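Local coordinates for protein Nadp(h)-dependent ketose reductase (Bemisia argentifolii, PDB 1E3J) that reduces fructose with NADP(H) as a zinc-dependent ketose reductase (sorbitol dehydrogenase) of the zinc-containing alcohol dehydrogenase family, at residues G165-A177 and A188-R200. Sequence-based numbering, arbitrary orientation.
Sequences GVQLGTTVLVIGA and AKAYGAFVVCTAR. With PO4 (phosphate ion), chain D.
With chi1 at 175°, Val-166 swings CG1 opposite its own amide nitrogen, and this torsion brings the methyl against Ala-193 CB at 3.5 Å and against the CB of Tyr-191, whose side chain it crosses at about a right angle. Val-172 uses the other branch: the methyl on the amide side, CG2, lies 3.6 Å from Ala-193 CB and also reaches Ala-188 CB, so that two valine methyls converge on a single alanine where helix 179-190 gives way to strand 194-199. That helix closes in a Schellman motif at Gly-192, and a water joins Leu-168 N to Tyr-191 O nearby.

The strands then run parallel, about 20° apart, as the two strands of a beta-alpha-beta crossover in a Rossmann fold, linked by helix 179-190. Six backbone bonds alternate between them, from Phe-194 N to Thr-170 O (3.0 Å) through to Gly-176 N to Thr-198 O (2.6 Å). On the face carrying Thr-171, Leu-173 and Ile-175, Thr-171 CG2 lies alongside Phe-194, 3.9 Å from CD1, while Leu-173 CD1 leans over Val-196 CG1; Thr-198 OG1, on this face, is buried with no hydrogen-bond partner in the model. On the face shared with the helix, Val-174 CG2 meets Val-195 CG1, and Cys-197 SG sits 3.7 Å from Gly-176 O.

At the C-terminal ends of the strands, Ala-177 CB and Ala-199 CB touch beside a phosphate ion, probably from the crystallisation liquor. Ala-177 N donates to its O3 (2.9 Å, 163°) and Arg-200 N almost straight to its O4, whereas the guanidinium, poorly ordered, adds only weak bonds to O1; Ser-201 and Arg-204 also bind the ion. Backbone amides and arginines thus make an anion pocket at the probable glycine-rich turn, consistent with the place where Rossmann dehydrogenases preferring NADP(H) hold the cofactor's 2'-phosphate.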
# COMPACT_ATOMS: atom_id res chain seq x y z
N GLY A 165 7.34 -7.69 1.80
CA GLY A 165 7.08 -7.57 0.37
C GLY A 165 8.03 -8.42 -0.50
O GLY A 165 8.34 -8.04 -1.64
N VAL A 166 8.50 -9.58 -0.00
CA VAL A 166 9.41 -10.39 -0.80
C VAL A 166 8.76 -10.81 -2.12
O VAL A 166 7.66 -11.31 -2.13
CB VAL A 166 9.85 -11.66 -0.03
CG1 VAL A 166 10.71 -12.55 -0.96
CG2 VAL A 166 10.68 -11.29 1.17
N GLN A 167 9.44 -10.64 -3.25
CA GLN A 167 8.82 -11.01 -4.54
C GLN A 167 9.87 -11.19 -5.63
O GLN A 167 11.06 -11.12 -5.34
CB GLN A 167 7.81 -9.91 -4.95
CG GLN A 167 8.44 -8.49 -5.06
CD GLN A 167 7.37 -7.40 -5.31
OE1 GLN A 167 7.02 -7.10 -6.46
NE2 GLN A 167 6.84 -6.81 -4.21
N LEU A 168 9.47 -11.42 -6.89
CA LEU A 168 10.47 -11.53 -7.96
C LEU A 168 11.31 -10.24 -7.97
O LEU A 168 10.76 -9.11 -7.96
CB LEU A 168 9.82 -11.63 -9.34
CG LEU A 168 9.18 -12.95 -9.75
CD1 LEU A 168 8.55 -12.76 -11.13
CD2 LEU A 168 10.24 -14.06 -9.81
N GLY A 169 12.64 -10.40 -8.00
CA GLY A 169 13.52 -9.24 -8.02
C GLY A 169 14.01 -8.91 -6.62
O GLY A 169 14.91 -8.07 -6.45
N THR A 170 13.46 -9.54 -5.59
CA THR A 170 13.96 -9.22 -4.26
C THR A 170 15.19 -10.07 -3.95
O THR A 170 15.24 -11.24 -4.32
CB THR A 170 12.96 -9.59 -3.15
OG1 THR A 170 11.67 -9.02 -3.42
CG2 THR A 170 13.46 -9.04 -1.83
N THR A 171 16.17 -9.50 -3.27
CA THR A 171 17.32 -10.27 -2.85
C THR A 171 17.18 -10.32 -1.35
O THR A 171 17.12 -9.31 -0.72
CB THR A 171 18.66 -9.63 -3.21
OG1 THR A 171 18.79 -9.54 -4.64
CG2 THR A 171 19.80 -10.52 -2.68
N VAL A 172 17.14 -11.52 -0.79
CA VAL A 172 16.93 -11.70 0.62
C VAL A 172 18.13 -12.34 1.29
O VAL A 172 18.67 -13.34 0.81
CB VAL A 172 15.72 -12.67 0.90
CG1 VAL A 172 15.55 -12.85 2.40
CG2 VAL A 172 14.39 -12.14 0.26
N LEU A 173 18.50 -11.76 2.42
CA LEU A 173 19.58 -12.28 3.21
C LEU A 173 18.96 -12.84 4.49
O LEU A 173 18.35 -12.11 5.28
CB LEU A 173 20.57 -11.18 3.59
CG LEU A 173 21.48 -11.57 4.76
CD1 LEU A 173 22.42 -12.69 4.34
CD2 LEU A 173 22.26 -10.37 5.21
N VAL A 174 19.10 -14.12 4.72
CA VAL A 174 18.59 -14.69 5.94
C VAL A 174 19.77 -14.94 6.86
O VAL A 174 20.69 -15.71 6.51
CB VAL A 174 17.90 -16.00 5.68
CG1 VAL A 174 17.40 -16.57 6.97
CG2 VAL A 174 16.80 -15.80 4.64
N ILE A 175 19.77 -14.29 8.01
CA ILE A 175 20.83 -14.49 8.99
C ILE A 175 20.41 -15.59 9.97
O ILE A 175 19.43 -15.46 10.71
CB ILE A 175 21.12 -13.21 9.74
CG1 ILE A 175 21.53 -12.13 8.73
CG2 ILE A 175 22.21 -13.46 10.79
CD1 ILE A 175 21.57 -10.72 9.30
N GLY A 176 21.14 -16.71 9.95
CA GLY A 176 20.83 -17.84 10.81
C GLY A 176 20.24 -19.00 10.01
O GLY A 176 19.53 -18.79 9.02
N ALA A 177 20.54 -20.23 10.42
CA ALA A 177 20.03 -21.38 9.72
C ALA A 177 19.38 -22.38 10.67
O ALA A 177 19.37 -23.57 10.41
CB ALA A 177 21.14 -22.07 8.92
N ALA A 188 10.90 -17.44 1.21
CA ALA A 188 11.48 -16.46 0.33
C ALA A 188 11.72 -17.03 -1.08
O ALA A 188 11.47 -16.34 -2.10
CB ALA A 188 12.75 -15.92 0.93
N LYS A 189 12.16 -18.28 -1.15
CA LYS A 189 12.38 -18.88 -2.46
C LYS A 189 11.01 -19.11 -3.08
O LYS A 189 10.81 -18.89 -4.28
CB LYS A 189 13.13 -20.21 -2.37
CG LYS A 189 14.59 -20.06 -1.95
CD LYS A 189 15.39 -19.24 -2.96
CE LYS A 189 15.28 -19.80 -4.41
NZ LYS A 189 15.84 -18.79 -5.40
N ALA A 190 10.05 -19.57 -2.28
CA ALA A 190 8.74 -19.78 -2.85
C ALA A 190 8.18 -18.43 -3.37
O ALA A 190 7.39 -18.42 -4.31
CB ALA A 190 7.79 -20.39 -1.81
N TYR A 191 8.60 -17.30 -2.80
CA TYR A 191 8.07 -16.04 -3.31
C TYR A 191 8.83 -15.51 -4.50
O TYR A 191 8.56 -14.40 -4.95
CB TYR A 191 8.03 -14.96 -2.23
CG TYR A 191 6.74 -14.96 -1.51
CD1 TYR A 191 5.58 -14.46 -2.13
CD2 TYR A 191 6.63 -15.50 -0.23
CE1 TYR A 191 4.34 -14.51 -1.51
CE2 TYR A 191 5.38 -15.54 0.41
CZ TYR A 191 4.23 -15.05 -0.25
OH TYR A 191 2.98 -15.08 0.31
N GLY A 192 9.82 -16.26 -4.98
CA GLY A 192 10.54 -15.81 -6.14
C GLY A 192 11.80 -15.03 -5.86
O GLY A 192 12.42 -14.51 -6.78
N ALA A 193 12.21 -14.96 -4.60
CA ALA A 193 13.41 -14.19 -4.29
C ALA A 193 14.71 -14.93 -4.56
O ALA A 193 14.74 -16.16 -4.70
CB ALA A 193 13.41 -13.78 -2.83
N PHE A 194 15.78 -14.15 -4.58
CA PHE A 194 17.13 -14.70 -4.68
C PHE A 194 17.51 -14.67 -3.20
O PHE A 194 17.37 -13.62 -2.55
CB PHE A 194 18.04 -13.77 -5.45
CG PHE A 194 19.47 -14.23 -5.51
CD1 PHE A 194 20.37 -13.88 -4.49
CD2 PHE A 194 19.94 -14.99 -6.60
CE1 PHE A 194 21.73 -14.27 -4.56
CE2 PHE A 194 21.27 -15.39 -6.69
CZ PHE A 194 22.18 -15.03 -5.66
N VAL A 195 17.98 -15.79 -2.66
CA VAL A 195 18.32 -15.88 -1.25
C VAL A 195 19.77 -16.22 -0.88
O VAL A 195 20.38 -17.13 -1.44
CB VAL A 195 17.42 -16.93 -0.58
CG1 VAL A 195 17.77 -17.01 0.88
CG2 VAL A 195 15.91 -16.56 -0.76
N VAL A 196 20.30 -15.49 0.10
CA VAL A 196 21.63 -15.73 0.62
C VAL A 196 21.36 -16.09 2.07
O VAL A 196 20.60 -15.42 2.75
CB VAL A 196 22.51 -14.47 0.61
CG1 VAL A 196 23.80 -14.75 1.36
CG2 VAL A 196 22.84 -14.08 -0.77
N CYS A 197 22.01 -17.15 2.55
CA CYS A 197 21.82 -17.59 3.90
C CYS A 197 23.16 -17.67 4.59
O CYS A 197 24.09 -18.29 4.09
CB CYS A 197 21.15 -18.94 3.92
SG CYS A 197 20.78 -19.41 5.61
N THR A 198 23.22 -17.06 5.76
CA THR A 198 24.42 -16.95 6.59
C THR A 198 24.22 -17.65 7.93
O THR A 198 23.19 -17.47 8.54
CB THR A 198 24.66 -15.47 6.90
OG1 THR A 198 25.61 -14.94 5.96
CG2 THR A 198 25.10 -15.25 8.30
N ALA A 199 25.21 -18.41 8.39
CA ALA A 199 25.09 -19.10 9.68
C ALA A 199 26.43 -19.64 10.24
O ALA A 199 27.44 -19.69 9.53
CB ALA A 199 24.11 -20.22 9.56
N ARG A 200 26.42 -20.04 11.51
CA ARG A 200 27.63 -20.55 12.15
C ARG A 200 27.96 -21.98 11.76
O ARG A 200 29.11 -22.31 11.51
CB ARG A 200 27.50 -20.49 13.68
CG ARG A 200 27.48 -19.09 14.24
CD ARG A 200 27.14 -19.08 15.72
NE ARG A 200 25.94 -19.84 16.03
CZ ARG A 200 25.08 -19.54 17.01
NH1 ARG A 200 25.29 -18.47 17.76
NH2 ARG A 200 24.02 -20.31 17.24
P PO4 D . 23.41 -20.91 13.29
O1 PO4 D . 23.31 -21.23 14.74
O2 PO4 D . 24.41 -21.80 12.65
O3 PO4 D . 22.09 -21.12 12.65
O4 PO4 D . 23.83 -19.49 13.14
O HOH W 1 6.85 -13.00 -6.86